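Local structure of orotidine 5'-phosphate decarboxylase (Sulfolobus solfataricus, 4DBD) at residues 41-44 and 45-48; 69-72 and 73-77. The protein probably catalyses the decarboxylation of orotidine 5'-monophosphate to uridine 5'-monophosphate, the last step of de novo UMP synthesis. All coordinates share one frame; numbering follows the deposited sequence.

Contact 1 (41-44 and 45-48); sequences VDKT and RELL
Lys43 runs alongside Glu46, the two chains leaving the helix surface in the same direction and meeting at their charged ends. Their salt bridge joins Lys43 NZ to Glu46 OE1 at 3.2 Å, with the ammonium on the syn side of the carboxylate and 22° out of its plane. Glu46 reaches outward as an extended chain whose CG stands anti to the backbone N (chi1 179°), whereas Lys43 bends twice, at chi2 and chi3, and this brings its CE to 3.7 Å from Glu46 OE1. Both residues are exposed, and the pair illustrates how opposite charges three residues apart can bridge one turn of a helix.

Beneath them runs the regular backbone pattern of helix 41-48, one of two short helices following strand 28-32 in this TIM barrel. Arg45 N donates to Val41 O at 3.0 Å, and Glu46 N to Asp42 O at 3.1 Å in a nearly straight bond of 170°. The corresponding bond from Leu48 N to Thr44 O, 3.4 Å long, is weak.

On the inward side the packing is mostly apolar. The methyl CG2 of Thr44 lies 4.3 Å from Leu48 CD1, a loose approach, and both side chains pack on Val31 of the barrel strand. Thr44 OG1 turns back instead to a hydrogen bond with Gly40 O. Arg45 lays its CG 3.4 Å from Val41 O before extending off the helix toward the carbonyl of Arg75, while Val41 packs on Val36 of the second subunit, with a sulfate ion close by.

Contact 2 (69-72 and 73-77); sequences MKSI and VERLS
Ser71 OG is held from two directions: it bonds to Tyr67 O one turn back, and water 1 donates to it at 2.9 Å. The same water donates to Glu74 OE2 at 3.2 Å, so a single molecule links two side chains three residues apart. Glu74 has its CG between backbone N and carbonyl carbon (chi1 75°), which lays that carbon 3.5 Å from Lys70 O.

Helical bonding persists in Val73 N to Met69 O and Glu74 N to Lys70 O, both 3.1 Å, before a type I beta turn from Val73 to Leu76, after which the chain heads for strand 81-85 of the TIM barrel. Arg75 N meets Ile72 O from above the carbonyl plane, 51° out of it. Ile72 and Leu76 point the same way, CG2 to CD1 3.8 Å, and both pack on Leu37 of the second subunit.

Arg75 folds back with one guanidinium face over the Ser71 carbonyl, though its spacings from Ser71 O and Glu74 OE2 are too short to trust in detail. Its NE forms a salt bridge with Asp38 of the second subunit, and its chain packs on Leu37 there. With an alanine here, that Asp38 would probably lose its salt-bridge partner and Leu37 part of its cover.

Read from the N terminus, the two contacts stand in series: contact 1 is complete within helix 41-48 before the chain passes through strand 55-62 and enters contact 2 at the end of helix 66-73. Neither nests in the other nor crosses it, and each is local, spanning a helical turn or, at 73-77, the turn leading away from the helix. Although their centres lie 15 Å apart, they touch through Arg45 NH2, which makes a probable hydrogen bond of 2.6 Å to Arg75 O. The bond ties helix 41-48 to the turn that follows helix 66-73, neighbouring parts of the barrel's outer layer, and both contacts also reach the second subunit of the homodimer.

Contact 1 (41-44 and 45-48)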
# COMPACT_ATOMS: atom_id res chain seq x y z
N VAL A 41 -2.93 -14.10 -8.69
CA VAL A 41 -2.27 -13.30 -9.71
C VAL A 41 -2.53 -13.81 -11.13
O VAL A 41 -2.83 -13.02 -12.03
CB VAL A 41 -0.74 -13.27 -9.49
CG1 VAL A 41 -0.12 -12.06 -10.19
CG2 VAL A 41 -0.42 -13.27 -8.00
N ASP A 42 -2.38 -15.12 -11.33
CA ASP A 42 -2.57 -15.70 -12.65
C ASP A 42 -3.99 -15.49 -13.13
O ASP A 42 -4.21 -15.01 -14.24
CB ASP A 42 -2.21 -17.18 -12.65
CG ASP A 42 -0.72 -17.42 -12.65
OD1 ASP A 42 0.03 -16.52 -13.10
OD2 ASP A 42 -0.29 -18.51 -12.21
N LYS A 43 -4.96 -15.85 -12.29
CA LYS A 43 -6.36 -15.67 -12.64
C LYS A 43 -6.71 -14.20 -12.85
O LYS A 43 -7.55 -13.87 -13.68
CB LYS A 43 -7.28 -16.29 -11.58
CG LYS A 43 -7.22 -17.81 -11.58
CD LYS A 43 -7.83 -18.38 -12.85
CE LYS A 43 -7.05 -19.59 -13.34
NZ LYS A 43 -7.74 -20.29 -14.47
N THR A 44 -6.06 -13.31 -12.11
CA THR A 44 -6.35 -11.90 -12.30
C THR A 44 -5.89 -11.44 -13.68
O THR A 44 -6.62 -10.73 -14.37
CB THR A 44 -5.72 -11.02 -11.18
OG1 THR A 44 -6.32 -11.35 -9.92
CG2 THR A 44 -5.99 -9.55 -11.48
N ARG A 45 -4.70 -11.85 -14.10
CA ARG A 45 -4.17 -11.47 -15.41
C ARG A 45 -5.04 -12.01 -16.55
O ARG A 45 -5.34 -11.29 -17.51
CB ARG A 45 -2.72 -11.95 -15.56
CG ARG A 45 -1.72 -11.24 -14.65
CD ARG A 45 -0.28 -11.62 -14.97
NE ARG A 45 0.69 -10.65 -14.44
CZ ARG A 45 1.24 -9.67 -15.15
NH1 ARG A 45 0.95 -9.52 -16.44
NH2 ARG A 45 2.10 -8.84 -14.58
N GLU A 46 -5.44 -13.27 -16.44
CA GLU A 46 -6.32 -13.88 -17.43
C GLU A 46 -7.62 -13.09 -17.58
O GLU A 46 -8.09 -12.85 -18.69
CB GLU A 46 -6.64 -15.32 -17.01
CG GLU A 46 -7.58 -16.03 -17.97
CD GLU A 46 -7.75 -17.50 -17.65
OE1 GLU A 46 -7.14 -17.97 -16.66
OE2 GLU A 46 -8.49 -18.18 -18.38
N LEU A 47 -8.20 -12.69 -16.45
CA LEU A 47 -9.46 -11.97 -16.46
C LEU A 47 -9.40 -10.69 -17.29
O LEU A 47 -10.39 -10.29 -17.91
CB LEU A 47 -9.87 -11.63 -15.01
CG LEU A 47 -11.28 -11.08 -14.82
CD1 LEU A 47 -12.32 -12.02 -15.41
CD2 LEU A 47 -11.57 -10.82 -13.35
N LEU A 48 -8.24 -10.04 -17.31
CA LEU A 48 -8.11 -8.71 -17.90
C LEU A 48 -7.65 -8.69 -19.36
O LEU A 48 -7.54 -7.62 -19.96
CB LEU A 48 -7.16 -7.86 -17.06
CG LEU A 48 -7.71 -7.47 -15.69
CD1 LEU A 48 -6.61 -6.93 -14.81
CD2 LEU A 48 -8.84 -6.46 -15.84

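Contact 2 (69-72 and 73-77)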
# COMPACT_ATOMS: atom_id res chain seq x y z
N MET A 69 8.64 -0.55 -4.51
CA MET A 69 7.56 -0.20 -5.43
C MET A 69 7.83 -0.70 -6.83
O MET A 69 6.93 -1.17 -7.52
CB MET A 69 7.29 1.29 -5.42
CG MET A 69 6.61 1.70 -4.13
SD MET A 69 6.01 3.41 -4.08
CE MET A 69 7.51 4.31 -4.44
N LYS A 70 9.08 -0.60 -7.27
CA LYS A 70 9.47 -1.14 -8.58
C LYS A 70 9.35 -2.67 -8.62
O LYS A 70 8.91 -3.24 -9.62
CB LYS A 70 10.88 -0.66 -8.95
CG LYS A 70 10.93 0.83 -9.27
CD LYS A 70 12.34 1.39 -9.14
CE LYS A 70 13.34 0.62 -9.98
NZ LYS A 70 14.71 1.25 -9.83
N SER A 71 9.72 -3.33 -7.53
CA SER A 71 9.62 -4.80 -7.46
C SER A 71 8.16 -5.26 -7.56
O SER A 71 7.86 -6.34 -8.07
CB SER A 71 10.24 -5.32 -6.17
OG SER A 71 11.64 -5.10 -6.17
N ILE A 72 7.26 -4.43 -7.06
CA ILE A 72 5.84 -4.71 -7.15
C ILE A 72 5.32 -4.52 -8.57
O ILE A 72 4.70 -5.44 -9.13
CB ILE A 72 5.05 -3.80 -6.19
CG1 ILE A 72 5.39 -4.17 -4.74
CG2 ILE A 72 3.55 -3.92 -6.44
CD1 ILE A 72 4.88 -3.17 -3.71
N VAL A 73 5.56 -3.36 -9.17
CA VAL A 73 4.93 -3.06 -10.45
C VAL A 73 5.49 -3.87 -11.61
O VAL A 73 4.82 -4.06 -12.62
CB VAL A 73 4.95 -1.55 -10.81
CG1 VAL A 73 4.26 -0.70 -9.70
CG2 VAL A 73 6.35 -1.08 -11.08
N GLU A 74 6.73 -4.34 -11.50
CA GLU A 74 7.28 -5.11 -12.62
C GLU A 74 6.58 -6.47 -12.75
O GLU A 74 6.64 -7.09 -13.81
CB GLU A 74 8.81 -5.23 -12.53
CG GLU A 74 9.32 -6.21 -11.50
CD GLU A 74 10.82 -6.09 -11.28
OE1 GLU A 74 11.48 -5.29 -11.99
OE2 GLU A 74 11.35 -6.79 -10.39
N ARG A 75 5.89 -6.90 -11.70
CA ARG A 75 5.10 -8.12 -11.72
C ARG A 75 3.65 -7.87 -12.14
O ARG A 75 2.80 -8.76 -12.04
CB ARG A 75 5.11 -8.80 -10.34
CG ARG A 75 6.39 -9.58 -10.00
CD ARG A 75 7.59 -8.67 -9.79
NE ARG A 75 8.29 -8.99 -8.54
CZ ARG A 75 9.54 -8.62 -8.26
NH1 ARG A 75 10.25 -7.93 -9.14
NH2 ARG A 75 10.09 -8.96 -7.10
N LEU A 76 3.36 -6.66 -12.60
CA LEU A 76 2.00 -6.26 -12.96
C LEU A 76 1.96 -5.56 -14.33
O LEU A 76 1.17 -4.64 -14.54
CB LEU A 76 1.42 -5.33 -11.88
CG LEU A 76 1.49 -5.84 -10.44
CD1 LEU A 76 1.43 -4.69 -9.44
CD2 LEU A 76 0.40 -6.86 -10.14
N SER A 77 2.79 -6.03 -15.26
CA SER A 77 2.96 -5.37 -16.55
C SER A 77 1.71 -5.35 -17.44
O SER A 77 1.69 -4.66 -18.46
CB SER A 77 4.12 -6.01 -17.30
OG SER A 77 4.04 -7.42 -17.25
O HOH W 1 13.52 -6.24 -8.11